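Local coordinates for protein phenylacetaldehyde dehydrogenase (Burkholderia cenocepacia, PDB 4O5H) that probably oxidises phenylacetaldehyde to phenylacetic acid with NAD+ as the electron acceptor, as a member of the aldehyde dehydrogenase family, at residues G370-G375 with F394-T399; V402-T405 with V410-E413. All coordinates share one frame; numbering follows the deposited sequence. Where two conformers were deposited one is given.

Two short closures lie in series in the catalytic domain of the aldehyde dehydrogenase fold. Along the chain, helix 362-378 comes first; after it, strand 381-384 and a long loop lead back to the helix, and contact 1 closes this excursion of 18 residues just as strand 399-402 begins. Contact 2 then closes a much tighter turn of four residues between the end of that strand and helix 409-412. The two neither nest nor cross. Their centres lie about 13 Å apart, and Tyr371 OH, 2.6 Å from Glu413 OE1 in a probable hydrogen bond, joins helix 362-378 to the end of helix 409-412.

Contact 1: residues G370-G375 with F394-T399; sequences GYIDSG and FFVEPT
Ile372 on helix 362-378 reaches out to Thr399 and Val396, and its side chain carries the whole of its segment's share in the contact. CB points toward the loop, where its nearest atom is Thr399 CG2 at 5.2 Å. Ile372 CG2 stands anti to the backbone N and comes no nearer than 4.6 Å to Thr399 CG2. Ile372 CG1 lies beside that N and anti to the carbonyl carbon (chi1 -66°), at the margin of contact, 4.4 Å from Thr399 CG2, and it is this branch that runs on to the partner. A nearly extended second torsion, 168°, carries CD1 forward from there, and this terminal methyl makes the closest approaches. It meets Thr399 tip to tip, with CD1 3.9 Å from OG1. From the same methyl, Val396 CG1 is 4.4 Å away, a looser apolar touch.

Thr399 OG1 donates to the carbonyl oxygen of Glu397, two residues back, at 2.7 Å; the donor stands above the carbonyl plane, with a C=O...OG1 angle of 132°. Gly386 N, from the loop after strand 381-384, donates to the same OG1, while the Thr399 backbone bonds to Pro418 and Leu420, the latter in strand 419-425. Val396, for its part, packs on Cys369 and Arg365, about one and two turns earlier in the helix that bears Ile372.

With no hydrogen bond across it, the contact is van der Waals packing in a buried setting. The hydroxyl it touches already has partners in Glu397 O and Gly386 N, so a methyl can lie against it without costing it a bond.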
loop_
_atom_site.group_PDB
_atom_site.type_symbol
_atom_site.label_atom_id
_atom_site.label_comp_id
_atom_site.label_asym_id
_atom_site.label_seq_id
_atom_site.Cartn_x
_atom_site.Cartn_y
_atom_site.Cartn_z
ATOM N N GLY A 370 13.161 -31.970 2.525
ATOM C CA GLY A 370 14.315 -31.455 1.788
ATOM C C GLY A 370 15.072 -30.410 2.609
ATOM O O GLY A 370 16.302 -30.406 2.637
ATOM N N TYR A 371 14.330 -29.561 3.325
ATOM C CA TYR A 371 14.966 -28.611 4.223
ATOM C C TYR A 371 15.663 -29.290 5.398
ATOM O O TYR A 371 16.793 -28.969 5.730
ATOM C CB TYR A 371 13.962 -27.589 4.755
ATOM C CG TYR A 371 13.828 -26.405 3.859
ATOM C CD1 TYR A 371 14.902 -25.547 3.666
ATOM C CD2 TYR A 371 12.635 -26.139 3.199
ATOM C CE1 TYR A 371 14.780 -24.466 2.842
ATOM C CE2 TYR A 371 12.508 -25.067 2.359
ATOM C CZ TYR A 371 13.580 -24.234 2.187
ATOM O OH TYR A 371 13.467 -23.158 1.370
ATOM N N ILE A 372 15.000 -30.245 6.021
ATOM C CA ILE A 372 15.613 -30.996 7.126
ATOM C C ILE A 372 16.909 -31.683 6.673
ATOM O O ILE A 372 17.940 -31.579 7.339
ATOM C CB ILE A 372 14.656 -32.057 7.703
ATOM C CG1 ILE A 372 13.455 -31.377 8.370
ATOM C CG2 ILE A 372 15.407 -32.941 8.710
ATOM C CD1 ILE A 372 12.320 -32.327 8.718
ATOM N N ASP A 373 16.852 -32.359 5.527
ATOM C CA ASP A 373 18.031 -33.037 4.943
ATOM C C ASP A 373 19.158 -32.042 4.691
ATOM O O ASP A 373 20.324 -32.309 4.997
ATOM C CB ASP A 373 17.661 -33.766 3.651
ATOM C CG ASP A 373 16.740 -34.957 3.900
ATOM O OD1 ASP A 373 16.508 -35.362 5.065
ATOM O OD2 ASP A 373 16.261 -35.526 2.919
ATOM N N SER A 374 18.800 -30.882 4.168
ATOM C CA SER A 374 19.741 -29.812 3.956
ATOM C C SER A 374 20.468 -29.390 5.268
ATOM O O SER A 374 21.669 -29.175 5.265
ATOM C CB SER A 374 18.992 -28.647 3.309
ATOM O OG SER A 374 19.414 -27.411 3.767
ATOM N N GLY A 375 19.725 -29.274 6.362
ATOM C CA GLY A 375 20.267 -28.962 7.675
ATOM C C GLY A 375 21.289 -29.989 8.119
ATOM O O GLY A 375 22.404 -29.622 8.544
ATOM N N PHE A 394 0.548 -37.510 4.617
ATOM C CA PHE A 394 1.735 -36.689 4.395
ATOM C C PHE A 394 2.353 -36.237 5.726
ATOM O O PHE A 394 2.585 -35.050 5.976
ATOM C CB PHE A 394 1.417 -35.514 3.472
ATOM C CG PHE A 394 0.624 -35.901 2.269
ATOM C CD1 PHE A 394 1.078 -36.918 1.433
ATOM C CD2 PHE A 394 -0.575 -35.283 1.973
ATOM C CE1 PHE A 394 0.354 -37.289 0.302
ATOM C CE2 PHE A 394 -1.301 -35.647 0.849
ATOM C CZ PHE A 394 -0.843 -36.631 0.010
ATOM N N PHE A 395 2.693 -37.207 6.562
ATOM C CA PHE A 395 3.113 -36.952 7.927
ATOM C C PHE A 395 4.625 -36.736 8.023
ATOM O O PHE A 395 5.402 -37.414 7.337
ATOM C CB PHE A 395 2.721 -38.146 8.800
ATOM C CG PHE A 395 1.244 -38.246 9.068
ATOM C CD1 PHE A 395 0.646 -37.491 10.067
ATOM C CD2 PHE A 395 0.465 -39.143 8.346
ATOM C CE1 PHE A 395 -0.704 -37.613 10.352
ATOM C CE2 PHE A 395 -0.877 -39.252 8.613
ATOM C CZ PHE A 395 -1.464 -38.484 9.617
ATOM N N VAL A 396 5.003 -35.814 8.898
ATOM C CA VAL A 396 6.376 -35.512 9.226
ATOM C C VAL A 396 6.503 -35.301 10.729
ATOM O O VAL A 396 5.597 -34.753 11.369
ATOM C CB VAL A 396 6.778 -34.212 8.524
ATOM C CG1 VAL A 396 8.128 -33.738 9.033
ATOM C CG2 VAL A 396 6.806 -34.438 7.024
ATOM N N GLU A 397 7.584 -35.822 11.317
ATOM C CA GLU A 397 7.837 -35.674 12.765
ATOM C C GLU A 397 8.155 -34.249 13.175
ATOM O O GLU A 397 8.876 -33.555 12.455
ATOM C CB GLU A 397 9.028 -36.496 13.157
ATOM C CG GLU A 397 8.810 -37.974 13.001
ATOM C CD GLU A 397 10.003 -38.743 13.469
ATOM O OE1 GLU A 397 11.142 -38.213 13.405
ATOM O OE2 GLU A 397 9.776 -39.880 13.905
ATOM N N PRO A 398 7.588 -33.787 14.293
ATOM C CA PRO A 398 8.029 -32.539 14.866
ATOM C C PRO A 398 9.522 -32.640 15.063
ATOM O O PRO A 398 9.998 -33.595 15.660
ATOM C CB PRO A 398 7.316 -32.471 16.211
ATOM C CG PRO A 398 6.129 -33.333 16.049
ATOM C CD PRO A 398 6.548 -34.425 15.113
ATOM N N THR A 399 10.244 -31.646 14.566
ATOM C CA THR A 399 11.673 -31.701 14.464
ATOM C C THR A 399 12.337 -30.482 15.096
ATOM O O THR A 399 11.931 -29.331 14.853
ATOM C CB THR A 399 12.051 -31.823 12.980
ATOM O OG1 THR A 399 11.509 -33.040 12.487
ATOM C CG2 THR A 399 13.525 -31.865 12.794
#

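Contact 2: residues V402-T405 with V410-E413; sequences VDTT and VVRE
The carbonyl oxygen of Thr405 is met by three carbons of Val411 and by no hydrogen-bond donor of segment 410-413. Val411 CG2 comes closest, 3.2 Å from Thr405 O, followed by CB at 3.5 Å and CG1 at 4.0 Å, so the isopropyl group is pressed against the oxygen by its fork as well as by a methyl. Thr405 takes part through its backbone; its CB is turned away from the helix.

Thr404 adds the side-chain half of the contact and runs at a slant across Val411. Its CB lies 3.8 Å from Val411 CG2, which also meets the Thr405 carbonyl, so this one methyl touches two consecutive residues. With chi1 at 52°, Thr404 OG1 sits between its own backbone N and carbonyl carbon, and CG2 lies beside the N; from there CG2 comes to 4.3 Å from Val410 CG2.

Polar bonding gathers instead at the helix end. Lys287 NZ donates to the carbonyl oxygens of both Val410 and Glu413, and the Glu413 carboxylate forms a salt bridge with Arg409 of helix 409-412, which Glu413 follows. The contact packs on strand 419-425, where Val421 receives Thr404, Val410 and Val411 together; Val411 extends further, onto Arg322 and Tyr324 of strand 320-326. Side chains from both ends of the turn thus pack helix 409-412 and the loop after strand 399-402 against the sheet.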
loop_
_atom_site.group_PDB
_atom_site.type_symbol
_atom_site.label_atom_id
_atom_site.label_comp_id
_atom_site.label_asym_id
_atom_site.label_seq_id
_atom_site.Cartn_x
_atom_site.Cartn_y
_atom_site.Cartn_z
ATOM N N VAL A 402 19.490 -28.405 16.406
ATOM C CA VAL A 402 20.483 -27.630 17.144
ATOM C C VAL A 402 21.835 -27.695 16.432
ATOM O O VAL A 402 21.988 -28.387 15.443
ATOM C CB VAL A 402 20.630 -28.106 18.598
ATOM C CG1 VAL A 402 19.306 -27.963 19.320
ATOM C CG2 VAL A 402 21.138 -29.539 18.673
ATOM N N ASP A 403 22.797 -26.938 16.938
ATOM C CA ASP A 403 24.113 -26.793 16.318
ATOM C C ASP A 403 23.963 -26.140 14.973
ATOM O O ASP A 403 24.735 -26.393 14.043
ATOM C CB ASP A 403 24.857 -28.127 16.161
ATOM C CG ASP A 403 25.139 -28.827 17.491
ATOM O OD1 ASP A 403 25.184 -28.165 18.530
ATOM O OD2 ASP A 403 25.339 -30.050 17.455
ATOM N N THR A 404 22.964 -25.287 14.860
ATOM C CA THR A 404 22.751 -24.537 13.622
ATOM C C THR A 404 23.493 -23.217 13.670
ATOM O O THR A 404 23.874 -22.761 14.732
ATOM C CB THR A 404 21.277 -24.234 13.408
ATOM O OG1 THR A 404 20.747 -23.613 14.587
ATOM C CG2 THR A 404 20.500 -25.506 13.113
ATOM N N THR A 405 23.718 -22.613 12.512
ATOM C CA THR A 405 24.325 -21.273 12.425
ATOM C C THR A 405 23.489 -20.398 11.480
ATOM O O THR A 405 22.712 -20.915 10.663
ATOM C CB THR A 405 25.740 -21.329 11.830
ATOM O OG1 THR A 405 25.634 -21.783 10.483
ATOM C CG2 THR A 405 26.645 -22.262 12.619
ATOM N N VAL A 410 18.392 -23.851 6.569
ATOM C CA VAL A 410 17.300 -24.033 7.539
ATOM C C VAL A 410 17.077 -22.852 8.454
ATOM O O VAL A 410 15.983 -22.661 8.945
ATOM C CB VAL A 410 17.447 -25.285 8.439
ATOM C CG1 VAL A 410 17.153 -26.541 7.641
ATOM C CG2 VAL A 410 18.811 -25.354 9.111
ATOM N N VAL A 411 18.124 -22.073 8.699
ATOM C CA VAL A 411 17.958 -20.856 9.476
ATOM C C VAL A 411 17.507 -19.680 8.608
ATOM O O VAL A 411 16.724 -18.841 9.095
ATOM C CB VAL A 411 19.242 -20.489 10.255
ATOM C CG1 VAL A 411 19.065 -19.242 11.095
ATOM C CG2 VAL A 411 19.687 -21.650 11.167
ATOM N N ARG A 412 18.006 -19.577 7.383
ATOM C CA ARG A 412 17.719 -18.418 6.543
ATOM C C ARG A 412 16.376 -18.475 5.848
ATOM O O ARG A 412 15.716 -17.451 5.669
ATOM C CB ARG A 412 18.794 -18.266 5.495
ATOM C CG ARG A 412 20.097 -18.041 6.235
ATOM C CD ARG A 412 20.967 -16.922 5.676
ATOM N NE ARG A 412 20.257 -15.640 5.693
ATOM C CZ ARG A 412 20.410 -14.690 6.621
ATOM N NH1 ARG A 412 21.271 -14.833 7.626
ATOM N NH2 ARG A 412 19.703 -13.576 6.523
ATOM N N GLU A 413 15.951 -19.671 5.462
ATOM C CA GLU A 413 14.782 -19.827 4.598
ATOM C C GLU A 413 13.549 -20.350 5.346
ATOM O O GLU A 413 13.665 -21.171 6.262
ATOM C CB GLU A 413 15.135 -20.793 3.470
ATOM C CG GLU A 413 16.224 -20.256 2.547
ATOM C CD GLU A 413 16.604 -21.223 1.453
ATOM O OE1 GLU A 413 15.765 -21.998 0.944
ATOM O OE2 GLU A 413 17.772 -21.203 1.084
#